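Local structure of predicted protein (Acinetobacter sp. RUH2624, 4MEA) at residues 29-33 and 95-99; 161-167 and 249-254; 207-211 and 303-307. The protein hydrolyses epoxides as a secreted Cif-type enzyme of the alpha/beta hydrolase fold, and probably serves its bacterium as a virulence factor. One frame throughout, in Å; residues are numbered along the deposited sequence. Where two conformers were deposited one is given.

Interaction 1. Residues 29-33 and 95-99; sequences GQYAY and LGQSG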
loop_
_atom_site.group_PDB
_atom_site.type_symbol
_atom_site.label_atom_id
_atom_site.label_comp_id
_atom_site.label_asym_id
_atom_site.label_seq_id
_atom_site.Cartn_x
_atom_site.Cartn_y
_atom_site.Cartn_z
ATOM N N GLY A 29 -20.232 -8.770 19.942
ATOM C CA GLY A 29 -19.495 -7.735 19.229
ATOM C C GLY A 29 -20.215 -6.398 19.165
ATOM O O GLY A 29 -20.616 -5.855 20.200
ATOM N N GLN A 30 -20.379 -5.859 17.956
ATOM C CA GLN A 30 -20.992 -4.537 17.801
ATOM C C GLN A 30 -22.454 -4.514 18.244
ATOM O O GLN A 30 -23.030 -3.442 18.457
ATOM C CB GLN A 30 -20.874 -4.019 16.359
ATOM C CG GLN A 30 -21.627 -4.840 15.303
ATOM C CD GLN A 30 -21.662 -4.155 13.951
ATOM O OE1 GLN A 30 -21.616 -2.927 13.861
ATOM N NE2 GLN A 30 -21.746 -4.949 12.887
ATOM N N TYR A 31 -23.049 -5.694 18.387
ATOM C CA TYR A 31 -24.466 -5.787 18.740
ATOM C C TYR A 31 -24.656 -5.970 20.241
ATOM O O TYR A 31 -25.784 -6.008 20.725
ATOM C CB TYR A 31 -25.132 -6.952 18.002
ATOM C CG TYR A 31 -24.847 -6.991 16.517
ATOM C CD1 TYR A 31 -25.519 -6.145 15.641
ATOM C CD2 TYR A 31 -23.914 -7.885 15.989
ATOM C CE1 TYR A 31 -25.259 -6.177 14.274
ATOM C CE2 TYR A 31 -23.652 -7.932 14.625
ATOM C CZ TYR A 31 -24.328 -7.068 13.772
ATOM O OH TYR A 31 -24.075 -7.098 12.421
ATOM N N ALA A 32 -23.551 -6.102 20.971
ATOM C CA ALA A 32 -23.615 -6.318 22.415
ATOM C C ALA A 32 -23.370 -5.024 23.177
ATOM O O ALA A 32 -22.321 -4.401 23.035
ATOM C CB ALA A 32 -22.616 -7.387 22.850
ATOM N N TYR A 33 -24.347 -4.613 23.978
ATOM C CA TYR A 33 -24.271 -3.387 24.775
ATOM C C TYR A 33 -24.449 -3.733 26.261
ATOM O O TYR A 33 -25.417 -4.404 26.600
ATOM C CB TYR A 33 -25.386 -2.424 24.330
ATOM C CG TYR A 33 -25.694 -2.489 22.842
ATOM C CD1 TYR A 33 -24.862 -1.873 21.913
ATOM C CD2 TYR A 33 -26.811 -3.172 22.366
ATOM C CE1 TYR A 33 -25.124 -1.935 20.550
ATOM C CE2 TYR A 33 -27.085 -3.236 20.998
ATOM C CZ TYR A 33 -26.233 -2.613 20.101
ATOM O OH TYR A 33 -26.475 -2.669 18.747
ATOM N N LEU A 95 -20.305 2.982 8.446
ATOM C CA LEU A 95 -19.651 1.930 9.224
ATOM C C LEU A 95 -20.504 1.423 10.385
ATOM O O LEU A 95 -21.503 2.043 10.755
ATOM C CB LEU A 95 -18.299 2.429 9.740
ATOM C CG LEU A 95 -17.386 2.938 8.623
ATOM C CD1 LEU A 95 -16.010 3.298 9.158
ATOM C CD2 LEU A 95 -17.290 1.889 7.513
ATOM N N GLY A 96 -20.103 0.297 10.969
ATOM C CA GLY A 96 -20.871 -0.294 12.051
ATOM C C GLY A 96 -22.301 -0.487 11.576
ATOM O O GLY A 96 -22.532 -1.086 10.524
ATOM N N GLN A 97 -23.265 0.039 12.328
ATOM C CA GLN A 97 -24.674 -0.075 11.929
ATOM C C GLN A 97 -25.241 1.210 11.320
ATOM O O GLN A 97 -26.457 1.329 11.110
ATOM C CB GLN A 97 -25.520 -0.559 13.108
ATOM C CG GLN A 97 -25.114 -1.958 13.556
ATOM C CD GLN A 97 -25.810 -2.396 14.822
ATOM O OE1 GLN A 97 -26.960 -2.849 14.787
ATOM N NE2 GLN A 97 -25.117 -2.270 15.954
ATOM N N SER A 98 -24.360 2.163 11.023
ATOM C CA SER A 98 -24.772 3.381 10.326
ATOM C C SER A 98 -24.875 3.141 8.824
ATOM O O SER A 98 -24.096 2.378 8.263
ATOM C CB SER A 98 -23.791 4.525 10.592
ATOM O OG SER A 98 -23.855 4.954 11.939
ATOM N N GLY A 99 -25.832 3.802 8.178
ATOM C CA GLY A 99 -25.974 3.726 6.731
ATOM C C GLY A 99 -24.963 4.580 5.973
ATOM O O GLY A 99 -24.341 5.478 6.549
HETATM O O HOH W 1 -21.476 -3.700 10.134
HETATM O O HOH W 2 -22.585 -1.066 15.674
#
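Q97, the residue that follows G96 in a type II' turn from L95 to S98, extends its amide between Y31 and Y33, while Q30 reaches back to the turn itself. The tight part is the direct packing of two buried residues, Q30 and G96: Q30 OE1 rests 3.3 Å from G96 CA and 3.6 Å from the CG of Q97. Further out along Q97, on the partly exposed side that it forms with Y31 and Y33, its OE1 comes to the edge of the Y31 ring, 3.7 Å from CD1. The other arm of this amide, NE2, donates to the OH of Y33 at 3.1 Å, with an almost straight N-H...O angle of 167°. The hydroxyl lies in the amide plane, and ring and amide are nearly coplanar.

Two waters also bridge the segments. One molecule donates to Q30 OE1 and accepts from Q97 NE2; a second accepts from Q30 NE2 and donates to the carbonyl oxygen of G96. Q30 CG sits between its backbone N and carbonyl carbon (chi1 64°), and the chain then runs out straight, carrying the amide to both waters. E228 receives bonds from Q30 NE2 and from Y31 OH, whereas D91 accepts from the backbone N of Q97. The contact is thus essentially polar: two donated bonds, one to a phenol and one to water, hold Q97 NE2 and with it the turn of the amide.

Interaction 2. Residues 161-167 and 249-254; sequences IPDRAMF and SIRQNE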
loop_
_atom_site.group_PDB
_atom_site.type_symbol
_atom_site.label_atom_id
_atom_site.label_comp_id
_atom_site.label_asym_id
_atom_site.label_seq_id
_atom_site.Cartn_x
_atom_site.Cartn_y
_atom_site.Cartn_z
ATOM N N ILE A 161 -4.473 13.591 11.831
ATOM C CA ILE A 161 -5.565 14.350 11.249
ATOM C C ILE A 161 -5.112 14.659 9.825
ATOM O O ILE A 161 -3.967 15.054 9.614
ATOM C CB ILE A 161 -5.786 15.672 12.027
ATOM C CG1 ILE A 161 -6.186 15.378 13.477
ATOM C CG2 ILE A 161 -6.830 16.550 11.337
ATOM C CD1 ILE A 161 -5.946 16.536 14.450
ATOM N N PRO A 162 -5.990 14.452 8.837
ATOM C CA PRO A 162 -5.608 14.764 7.457
ATOM C C PRO A 162 -5.017 16.167 7.297
ATOM O O PRO A 162 -5.619 17.157 7.699
ATOM C CB PRO A 162 -6.938 14.661 6.705
ATOM C CG PRO A 162 -7.667 13.578 7.450
ATOM C CD PRO A 162 -7.321 13.820 8.912
ATOM N N ASP A 163 -3.823 16.232 6.724
ATOM C CA ASP A 163 -3.219 17.502 6.350
ATOM C C ASP A 163 -2.212 17.213 5.244
ATOM O O ASP A 163 -2.189 16.100 4.712
ATOM C CB ASP A 163 -2.613 18.258 7.560
ATOM C CG ASP A 163 -1.237 17.733 7.985
ATOM O OD1 ASP A 163 -0.872 16.601 7.632
ATOM O OD2 ASP A 163 -0.518 18.466 8.699
ATOM N N ARG A 164 -1.406 18.209 4.884
ATOM C CA ARG A 164 -0.512 18.101 3.732
ATOM C C ARG A 164 0.465 16.940 3.903
ATOM O O ARG A 164 0.951 16.372 2.918
ATOM C CB ARG A 164 0.267 19.409 3.544
ATOM C CG ARG A 164 1.215 19.682 4.695
ATOM C CD ARG A 164 1.726 21.111 4.742
ATOM N NE ARG A 164 2.652 21.276 5.864
ATOM C CZ ARG A 164 3.124 22.443 6.284
ATOM N NH1 ARG A 164 2.756 23.563 5.675
ATOM N NH2 ARG A 164 3.959 22.487 7.321
ATOM N N ALA A 165 0.759 16.591 5.151
ATOM C CA ALA A 165 1.722 15.526 5.427
ATOM C C ALA A 165 1.195 14.141 5.021
ATOM O O ALA A 165 1.962 13.189 4.859
ATOM C CB ALA A 165 2.141 15.544 6.894
ATOM N N MET A 166 -0.115 14.033 4.842
ATOM C CA MET A 166 -0.708 12.771 4.416
ATOM C C MET A 166 -0.348 12.492 2.952
ATOM O O MET A 166 -0.489 11.367 2.465
ATOM C CB MET A 166 -2.228 12.799 4.635
ATOM C CG MET A 166 -2.924 11.446 4.574
ATOM S SD MET A 166 -4.639 11.559 5.170
ATOM C CE MET A 166 -4.398 11.328 6.939
ATOM N N PHE A 167 0.122 13.527 2.256
ATOM C CA PHE A 167 0.632 13.383 0.899
ATOM C C PHE A 167 2.115 13.014 0.923
ATOM O O PHE A 167 2.777 12.961 -0.126
ATOM C CB PHE A 167 0.458 14.689 0.117
ATOM C CG PHE A 167 -0.970 15.001 -0.241
ATOM C CD1 PHE A 167 -1.878 13.985 -0.469
ATOM C CD2 PHE A 167 -1.398 16.315 -0.354
ATOM C CE1 PHE A 167 -3.202 14.271 -0.805
ATOM C CE2 PHE A 167 -2.719 16.612 -0.696
ATOM C CZ PHE A 167 -3.618 15.589 -0.919
ATOM N N SER A 249 -10.430 15.953 2.223
ATOM C CA SER A 249 -10.346 16.258 3.643
ATOM C C SER A 249 -9.094 17.075 3.923
ATOM O O SER A 249 -9.097 17.964 4.771
ATOM C CB SER A 249 -10.331 14.962 4.474
ATOM O OG SER A 249 -11.526 14.205 4.277
ATOM N N ILE A 250 -8.019 16.763 3.204
ATOM C CA ILE A 250 -6.754 17.460 3.392
ATOM C C ILE A 250 -6.906 18.919 3.008
ATOM O O ILE A 250 -6.515 19.816 3.759
ATOM C CB ILE A 250 -5.629 16.814 2.558
ATOM C CG1 ILE A 250 -5.228 15.473 3.185
ATOM C CG2 ILE A 250 -4.429 17.764 2.452
ATOM C CD1 ILE A 250 -4.441 14.558 2.262
ATOM N N ARG A 251 -7.480 19.152 1.834
ATOM C CA ARG A 251 -7.718 20.506 1.357
ATOM C C ARG A 251 -8.610 21.247 2.342
ATOM O O ARG A 251 -8.385 22.417 2.655
ATOM C CB ARG A 251 -8.372 20.476 -0.028
ATOM C CG ARG A 251 -9.034 21.794 -0.428
ATOM C CD ARG A 251 -8.835 22.092 -1.902
ATOM N NE ARG A 251 -9.664 23.196 -2.377
ATOM C CZ ARG A 251 -9.471 24.477 -2.068
ATOM N NH1 ARG A 251 -8.480 24.832 -1.256
ATOM N NH2 ARG A 251 -10.280 25.405 -2.566
ATOM N N GLN A 252 -9.624 20.553 2.845
ATOM C CA GLN A 252 -10.565 21.177 3.754
ATOM C C GLN A 252 -9.903 21.587 5.058
ATOM O O GLN A 252 -10.135 22.690 5.551
ATOM C CB GLN A 252 -11.749 20.248 4.014
ATOM C CG GLN A 252 -12.611 20.042 2.779
ATOM C CD GLN A 252 -13.543 18.862 2.920
ATOM O OE1 GLN A 252 -13.506 18.144 3.924
ATOM N NE2 GLN A 252 -14.403 18.661 1.920
ATOM N N ASN A 253 -9.086 20.701 5.624
ATOM C CA ASN A 253 -8.434 21.012 6.886
ATOM C C ASN A 253 -7.356 22.075 6.727
ATOM O O ASN A 253 -7.178 22.928 7.595
ATOM C CB ASN A 253 -7.863 19.746 7.553
ATOM C CG ASN A 253 -8.962 18.827 8.083
ATOM O OD1 ASN A 253 -10.099 19.262 8.295
ATOM N ND2 ASN A 253 -8.630 17.553 8.288
ATOM N N GLU A 254 -6.621 22.011 5.625
ATOM C CA GLU A 254 -5.595 23.011 5.361
ATOM C C GLU A 254 -6.231 24.398 5.238
ATOM O O GLU A 254 -5.667 25.401 5.684
ATOM C CB GLU A 254 -4.821 22.659 4.084
ATOM C CG GLU A 254 -3.884 21.459 4.245
ATOM C CD GLU A 254 -2.671 21.766 5.118
ATOM O OE1 GLU A 254 -2.268 22.945 5.199
ATOM O OE2 GLU A 254 -2.111 20.827 5.722
#
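Two acidic side chains, D163 and E254, face each other with OD2 and OE2 4.1 Å apart, a proximity that would be unfavourable alone but is probably eased by R287, whose NH1 forms salt bridges with both oxygens. E254 is bent at chi2 (-71°), which brings OE2 to the backbone N of R164. The hydrogen bond from R164 N to E254 OE2 measures 2.8 Å and meets the carboxylate on its anti side, about 31° out of the plane. D163 has a second task: its OD1 accepts from the N of A165, forming an Asx turn at the start of the short 3-10 segment 164-167.

Next to this polar group the contact is largely apolar. I250 is its centre and buries more surface than any other residue here. Its CD1 lies over one face of the F167 ring, shifted toward the rim, in a CH-pi contact 3.6 Å from the ring centroid; CD1 also touches M166 CB at 3.7 Å. The CG1 branch packs instead against P162 CB. One helical turn on, N253 ND2 donates to the P162 carbonyl oxygen at 3.1 Å, with the acceptor in its amide plane. T173 of the second subunit also packs on F167.

The loop after strand 151-157 is thus joined to helix 246-258, which precedes strand 267-272. In the alpha/beta hydrolase fold the cap is usually inserted between these two strands, so the contact is consistent with a tie where the chain leaves for the cap and returns from it.

Interaction 3. Residues 207-211 and 303-307; sequences FIKTY and TGHWM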
loop_
_atom_site.group_PDB
_atom_site.type_symbol
_atom_site.label_atom_id
_atom_site.label_comp_id
_atom_site.label_asym_id
_atom_site.label_seq_id
_atom_site.Cartn_x
_atom_site.Cartn_y
_atom_site.Cartn_z
ATOM N N PHE A 207 -3.874 -7.367 9.660
ATOM C CA PHE A 207 -3.858 -5.912 9.816
ATOM C C PHE A 207 -3.993 -5.475 11.287
ATOM O O PHE A 207 -3.182 -4.690 11.791
ATOM C CB PHE A 207 -4.994 -5.298 8.984
ATOM C CG PHE A 207 -5.025 -3.794 8.996
ATOM C CD1 PHE A 207 -4.400 -3.064 7.995
ATOM C CD2 PHE A 207 -5.710 -3.109 9.993
ATOM C CE1 PHE A 207 -4.440 -1.670 8.000
ATOM C CE2 PHE A 207 -5.764 -1.723 10.010
ATOM C CZ PHE A 207 -5.125 -0.997 9.011
ATOM N N ILE A 208 -5.017 -5.982 11.972
ATOM C CA ILE A 208 -5.248 -5.626 13.381
ATOM C C ILE A 208 -4.078 -6.051 14.294
ATOM O O ILE A 208 -3.597 -5.257 15.108
ATOM C CB ILE A 208 -6.588 -6.213 13.907
ATOM C CG1 ILE A 208 -7.778 -5.494 13.266
ATOM C CG2 ILE A 208 -6.669 -6.128 15.427
ATOM C CD1 ILE A 208 -9.104 -6.222 13.483
ATOM N N LYS A 209 -3.618 -7.292 14.167
ATOM C CA LYS A 209 -2.481 -7.733 14.982
ATOM C C LYS A 209 -1.208 -6.913 14.695
ATOM O O LYS A 209 -0.463 -6.583 15.613
ATOM C CB LYS A 209 -2.224 -9.228 14.822
ATOM C CG LYS A 209 -3.094 -10.097 15.721
ATOM C CD LYS A 209 -2.732 -11.548 15.525
ATOM C CE LYS A 209 -3.352 -12.431 16.577
ATOM N NZ LYS A 209 -2.951 -13.842 16.340
ATOM N N THR A 210 -0.984 -6.556 13.431
ATOM C CA THR A 210 0.191 -5.766 13.052
ATOM C C THR A 210 0.271 -4.448 13.808
ATOM O O THR A 210 1.331 -4.047 14.281
ATOM C CB THR A 210 0.201 -5.463 11.525
ATOM O OG1 THR A 210 0.498 -6.666 10.811
ATOM C CG2 THR A 210 1.272 -4.425 11.179
ATOM N N TYR A 211 -0.863 -3.772 13.916
ATOM C CA TYR A 211 -0.820 -2.459 14.536
ATOM C C TYR A 211 -1.046 -2.525 16.045
ATOM O O TYR A 211 -0.938 -1.511 16.733
ATOM C CB TYR A 211 -1.735 -1.480 13.797
ATOM C CG TYR A 211 -1.402 -1.455 12.321
ATOM C CD1 TYR A 211 -0.222 -0.879 11.864
ATOM C CD2 TYR A 211 -2.240 -2.044 11.392
ATOM C CE1 TYR A 211 0.099 -0.873 10.514
ATOM C CE2 TYR A 211 -1.927 -2.046 10.044
ATOM C CZ TYR A 211 -0.764 -1.462 9.614
ATOM O OH TYR A 211 -0.472 -1.464 8.276
ATOM N N THR A 303 1.897 0.212 24.090
ATOM C CA THR A 303 0.514 0.238 23.614
ATOM C C THR A 303 0.484 0.488 22.113
ATOM O O THR A 303 1.119 1.421 21.617
ATOM C CB THR A 303 -0.313 1.341 24.321
ATOM O OG1 THR A 303 -0.288 1.123 25.735
ATOM C CG2 THR A 303 -1.781 1.345 23.828
ATOM N N GLY A 304 -0.244 -0.359 21.397
ATOM C CA GLY A 304 -0.372 -0.225 19.956
ATOM C C GLY A 304 -1.542 0.670 19.581
ATOM O O GLY A 304 -2.033 1.440 20.398
ATOM N N HIS A 305 -1.997 0.544 18.341
ATOM C CA HIS A 305 -3.045 1.393 17.776
ATOM C C HIS A 305 -4.427 1.238 18.429
ATOM O O HIS A 305 -5.181 2.205 18.552
ATOM C CB HIS A 305 -3.143 1.107 16.276
ATOM C CG HIS A 305 -4.094 2.000 15.548
ATOM N ND1 HIS A 305 -3.900 3.361 15.438
ATOM C CD2 HIS A 305 -5.241 1.724 14.881
ATOM C CE1 HIS A 305 -4.891 3.888 14.740
ATOM N NE2 HIS A 305 -5.720 2.916 14.393
ATOM N N TRP A 306 -4.765 0.022 18.839
ATOM C CA TRP A 306 -6.102 -0.258 19.363
ATOM C C TRP A 306 -6.099 0.034 20.861
ATOM O O TRP A 306 -6.108 -0.877 21.692
ATOM C CB TRP A 306 -6.490 -1.708 19.049
ATOM C CG TRP A 306 -6.097 -2.087 17.645
ATOM C CD1 TRP A 306 -5.084 -2.918 17.270
ATOM C CD2 TRP A 306 -6.694 -1.607 16.433
ATOM N NE1 TRP A 306 -5.019 -2.999 15.898
ATOM C CE2 TRP A 306 -5.996 -2.203 15.359
ATOM C CE3 TRP A 306 -7.750 -0.728 16.150
ATOM C CZ2 TRP A 306 -6.322 -1.957 14.025
ATOM C CZ3 TRP A 306 -8.076 -0.481 14.812
ATOM C CH2 TRP A 306 -7.359 -1.092 13.769
ATOM N N MET A 307 -6.100 1.325 21.187
ATOM C CA MET A 307 -5.630 1.789 22.486
ATOM C C MET A 307 -6.500 1.384 23.668
ATOM O O MET A 307 -5.981 1.117 24.746
ATOM C CB MET A 307 -5.425 3.302 22.464
ATOM C CG MET A 307 -4.398 3.765 21.426
ATOM S SD MET A 307 -4.256 5.563 21.404
ATOM C CE MET A 307 -3.613 5.888 23.042
#
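The histidine loop of the alpha/beta hydrolase fold, here G304-H305-W306, meets helix 200-211 through I208 and Y211. H305 bonds through NE2 to D134 and through ND1 to D158, an arrangement that fits the Asp-His-acid catalytic triad of epoxide hydrolases, with H305 probably its histidine. The loop is held through its backbone: H305 N donates to the carbonyl oxygen of Y211 at 2.8 Å and 178°, a virtually linear bond, and G304 CA adds a CA-H...O contact to that oxygen. The next residue, W306, is the centre of an inverse gamma turn and N-cap of helix 307-323. Its indole reaches back to helix 200-211, where NE1 donates to the I208 carbonyl oxygen at 2.8 Å. This oxygen lies at the ring edge, tilted 17° out of the indole plane. H305 CD2 lies over one face of the indole, offset toward the rim, so W306 touches both the probable triad histidine and the helix. F188 of the second subunit packs on F207. I208 CG2 packs 3.6 Å from W306 NE1, and at the benzo edge of the indole F207 CE2 lies 4.1 Å from W306 CZ2.

How the interactions relate
Interaction 1 closes before the others open, while the segments of interactions 2 and 3 alternate along the chain: 161-167, 207-211, 249-254, 303-307. Interactions 1 and 2 lie on opposite sides of the chain's centre, their centres 28 Å apart; interaction 3 is 20 Å from interaction 1 and 23 Å from interaction 2, and none touches another. All three use loops that follow strands of the main sheet, 87-90, 151-157 and 295-300. Interaction 2 joins the two ends of the largely helical insertion between strands 151-157 and 267-272, whereas interaction 3 links a helix of this probable cap to a core loop; both also touch the second subunit.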